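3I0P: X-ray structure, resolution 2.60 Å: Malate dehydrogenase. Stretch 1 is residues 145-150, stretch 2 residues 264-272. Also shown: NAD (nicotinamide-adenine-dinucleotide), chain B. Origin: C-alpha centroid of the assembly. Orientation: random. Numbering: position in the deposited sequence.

Stretch 1, residues 145-150: TNARSS
Stretch 2, residues 264-272: ANFLNHIEE

Stretch 1 packs against a turn and the helix that follows, burying 358 Å² in all, with a single hydrogen bond between the stretches. 146 to 149 runs roughly the same way as 266 to 268, after which the chain turns back, bringing I270 beside R148. N146, A147, R148 and S149 sit in extended or polyproline-like backbone (phi/psi -89/172, -154/170, -59/146 and -50/124). F266 to H269 make a type II' turn, with L267 at 51/-136 and N268 at -51/-24, closed by H269 N to F266 O at 3.0 Å. I270 N to L267 O (3.2 Å) and E272 N to N268 O (3.1 Å) carry the chain into the helix. The register is set by N146 CA to F266 CA at 7.3 Å, R148 CA to I270 CA at 5.5 Å, and S149 CA to N268 CA at 5.8 Å.

The hydrogen bond comes from N146, whose p rotamer (chi2 4°) sends ND2 to N265 O at 2.9 Å, with an N-H...O angle of 134°. A carboxamide suits this buried site because it can donate to a loop carbonyl while OD1, and ND2 as well, are also hydrogen-bonded elsewhere in the structure.

I270 (m, t) is buried and points its CB toward stretch 1. Its CD1 lies 3.9 Å from N146 CG and 3.3 Å from A147 O, while its CG2 is 4.3 Å from R148 CB; these are packing contacts. A147 points its CB away, 4.0 Å from NAD O7N.

R148 (p, t, m; chi4 -171°) and E271 (t, p; chi3 34°), both partly exposed, meet with R148 NH2 3.1 Å from E271 OE1. The oxygen lies over a guanidinium face, so this salt bridge is charge attraction without a directed N-H.

S149 (m) points toward the turn. Its OG is 3.3 Å from N268 N, but the angle is too poor for a hydrogen bond; OG is satisfied elsewhere. The N268 side chain (p; chi2 -52°) points away, and its ND2 donates to E272 OE2 (E272 m, t) at 2.8 Å.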

# COMPACT_ATOMS: atom_id res chain seq x y z
N THR A 145 -4.92 10.60 -2.49
CA THR A 145 -5.03 12.03 -2.25
C THR A 145 -4.55 12.29 -0.84
O THR A 145 -4.65 11.41 0.00
CB THR A 145 -6.51 12.54 -2.42
OG1 THR A 145 -6.55 13.97 -2.32
CG2 THR A 145 -7.44 11.94 -1.37
N ASN A 146 -4.00 13.47 -0.58
CA ASN A 146 -3.84 13.88 0.81
C ASN A 146 -5.08 14.63 1.28
O ASN A 146 -5.98 14.90 0.48
CB ASN A 146 -2.52 14.64 1.08
CG ASN A 146 -2.33 15.90 0.23
OD1 ASN A 146 -3.20 16.31 -0.56
ND2 ASN A 146 -1.17 16.53 0.39
N ALA A 147 -5.15 14.92 2.57
CA ALA A 147 -6.30 15.60 3.16
C ALA A 147 -5.83 16.34 4.41
O ALA A 147 -4.69 16.16 4.84
CB ALA A 147 -7.38 14.58 3.51
N ARG A 148 -6.69 17.19 4.98
CA ARG A 148 -6.34 17.94 6.18
C ARG A 148 -5.97 17.02 7.35
O ARG A 148 -6.52 15.92 7.48
CB ARG A 148 -7.47 18.89 6.60
CG ARG A 148 -8.68 18.24 7.25
CD ARG A 148 -9.72 19.27 7.67
NE ARG A 148 -9.28 20.07 8.83
CZ ARG A 148 -10.07 20.91 9.50
NH1 ARG A 148 -11.34 21.08 9.14
NH2 ARG A 148 -9.58 21.59 10.54
N SER A 149 -5.02 17.47 8.17
CA SER A 149 -4.56 16.71 9.33
C SER A 149 -5.70 16.20 10.22
O SER A 149 -6.54 16.98 10.68
CB SER A 149 -3.60 17.56 10.15
OG SER A 149 -2.61 18.13 9.31
N SER A 150 -5.70 14.89 10.43
CA SER A 150 -6.64 14.24 11.33
C SER A 150 -6.01 13.02 12.02
O SER A 150 -6.54 12.53 13.02
CB SER A 150 -7.89 13.79 10.55
OG SER A 150 -7.59 12.68 9.70
N ALA A 264 2.17 20.36 -3.96
CA ALA A 264 0.90 20.69 -3.31
C ALA A 264 1.13 20.92 -1.84
O ALA A 264 2.15 20.48 -1.30
CB ALA A 264 -0.12 19.57 -3.51
N ASN A 265 0.18 21.57 -1.18
CA ASN A 265 0.17 21.65 0.28
C ASN A 265 0.24 20.26 0.90
O ASN A 265 -0.38 19.30 0.40
CB ASN A 265 -1.09 22.36 0.78
CG ASN A 265 -1.20 23.78 0.26
OD1 ASN A 265 -0.21 24.50 0.11
ND2 ASN A 265 -2.42 24.20 -0.04
N PHE A 266 1.00 20.14 1.98
CA PHE A 266 1.14 18.86 2.68
C PHE A 266 0.90 19.03 4.17
O PHE A 266 1.16 20.11 4.73
CB PHE A 266 2.52 18.23 2.41
CG PHE A 266 3.67 19.15 2.69
CD1 PHE A 266 4.19 19.97 1.68
CD2 PHE A 266 4.24 19.22 3.96
CE1 PHE A 266 5.26 20.83 1.95
CE2 PHE A 266 5.30 20.08 4.22
CZ PHE A 266 5.81 20.89 3.22
N LEU A 267 0.40 17.97 4.81
CA LEU A 267 0.21 17.94 6.26
C LEU A 267 -0.56 19.16 6.79
O LEU A 267 -1.55 19.58 6.20
CB LEU A 267 1.56 17.76 6.97
CG LEU A 267 2.47 16.62 6.51
CD1 LEU A 267 3.90 16.83 6.97
CD2 LEU A 267 1.97 15.25 6.93
N ASN A 268 -0.08 19.73 7.90
CA ASN A 268 -0.67 20.93 8.52
C ASN A 268 -0.88 22.13 7.59
O ASN A 268 -1.73 22.98 7.87
CB ASN A 268 0.16 21.35 9.75
CG ASN A 268 1.59 21.80 9.39
OD1 ASN A 268 2.33 21.08 8.70
ND2 ASN A 268 1.98 22.97 9.87
N HIS A 269 -0.14 22.21 6.49
CA HIS A 269 -0.27 23.34 5.55
C HIS A 269 -1.61 23.39 4.83
O HIS A 269 -2.03 24.45 4.39
CB HIS A 269 0.86 23.35 4.53
CG HIS A 269 2.22 23.47 5.14
ND1 HIS A 269 2.83 24.69 5.37
CD2 HIS A 269 3.10 22.53 5.56
CE1 HIS A 269 4.02 24.49 5.90
NE2 HIS A 269 4.21 23.19 6.03
N ILE A 270 -2.29 22.25 4.70
CA ILE A 270 -3.60 22.26 4.05
C ILE A 270 -4.57 23.17 4.82
O ILE A 270 -5.11 24.13 4.25
CB ILE A 270 -4.17 20.82 3.84
CG1 ILE A 270 -3.29 20.03 2.87
CG2 ILE A 270 -5.60 20.90 3.29
CD1 ILE A 270 -3.44 18.53 2.92
N GLU A 271 -4.77 22.88 6.11
CA GLU A 271 -5.64 23.67 6.97
C GLU A 271 -5.13 25.10 7.16
O GLU A 271 -5.91 26.06 7.08
CB GLU A 271 -5.82 22.97 8.32
CG GLU A 271 -6.54 23.78 9.41
CD GLU A 271 -7.96 24.21 9.02
OE1 GLU A 271 -8.66 23.46 8.29
OE2 GLU A 271 -8.37 25.31 9.45
N GLU A 272 -3.83 25.24 7.40
CA GLU A 272 -3.20 26.55 7.59
C GLU A 272 -3.40 27.50 6.41
O GLU A 272 -3.71 28.68 6.62
CB GLU A 272 -1.71 26.41 7.91
CG GLU A 272 -1.46 25.97 9.35
CD GLU A 272 0.00 25.68 9.67
OE1 GLU A 272 0.90 26.15 8.93
OE2 GLU A 272 0.25 24.97 10.67
PA NAD B . -13.53 0.73 4.46
O1A NAD B . -15.02 0.85 4.26
O2A NAD B . -13.01 0.41 5.83
O5B NAD B . -13.03 -0.41 3.43
C5B NAD B . -13.42 -0.34 2.04
C4B NAD B . -12.59 -1.27 1.15
O4B NAD B . -12.32 -2.52 1.80
C3B NAD B . -13.31 -1.64 -0.13
O3B NAD B . -12.32 -1.86 -1.15
C2B NAD B . -14.01 -2.94 0.21
O2B NAD B . -14.24 -3.73 -0.96
C1B NAD B . -12.99 -3.60 1.12
N9A NAD B . -13.57 -4.54 2.12
C8A NAD B . -14.43 -4.25 3.11
N7A NAD B . -14.67 -5.38 3.81
C5A NAD B . -13.95 -6.39 3.25
C6A NAD B . -13.79 -7.75 3.52
N6A NAD B . -14.45 -8.34 4.54
N1A NAD B . -12.97 -8.49 2.74
C2A NAD B . -12.31 -7.94 1.72
N3A NAD B . -12.44 -6.64 1.44
C4A NAD B . -13.26 -5.84 2.19
O3 NAD B . -12.75 2.03 3.87
PN NAD B . -12.74 3.55 4.44
O1N NAD B . -11.33 3.85 4.89
O2N NAD B . -13.90 3.77 5.37
O5D NAD B . -13.02 4.44 3.14
C5D NAD B . -14.35 4.62 2.64
C4D NAD B . -14.36 5.63 1.49
O4D NAD B . -13.95 6.91 1.96
C3D NAD B . -13.39 5.25 0.38
O3D NAD B . -14.14 5.20 -0.85
C2D NAD B . -12.32 6.33 0.38
O2D NAD B . -11.81 6.71 -0.91
C1D NAD B . -13.06 7.50 1.00
N1N NAD B . -12.15 8.48 1.59
C2N NAD B . -11.91 9.61 0.90
C3N NAD B . -11.04 10.58 1.42
C7N NAD B . -10.76 11.85 0.67
O7N NAD B . -10.00 12.68 1.17
N7N NAD B . -11.34 12.06 -0.51
C4N NAD B . -10.44 10.36 2.66
C5N NAD B . -10.70 9.16 3.35
C6N NAD B . -11.57 8.23 2.78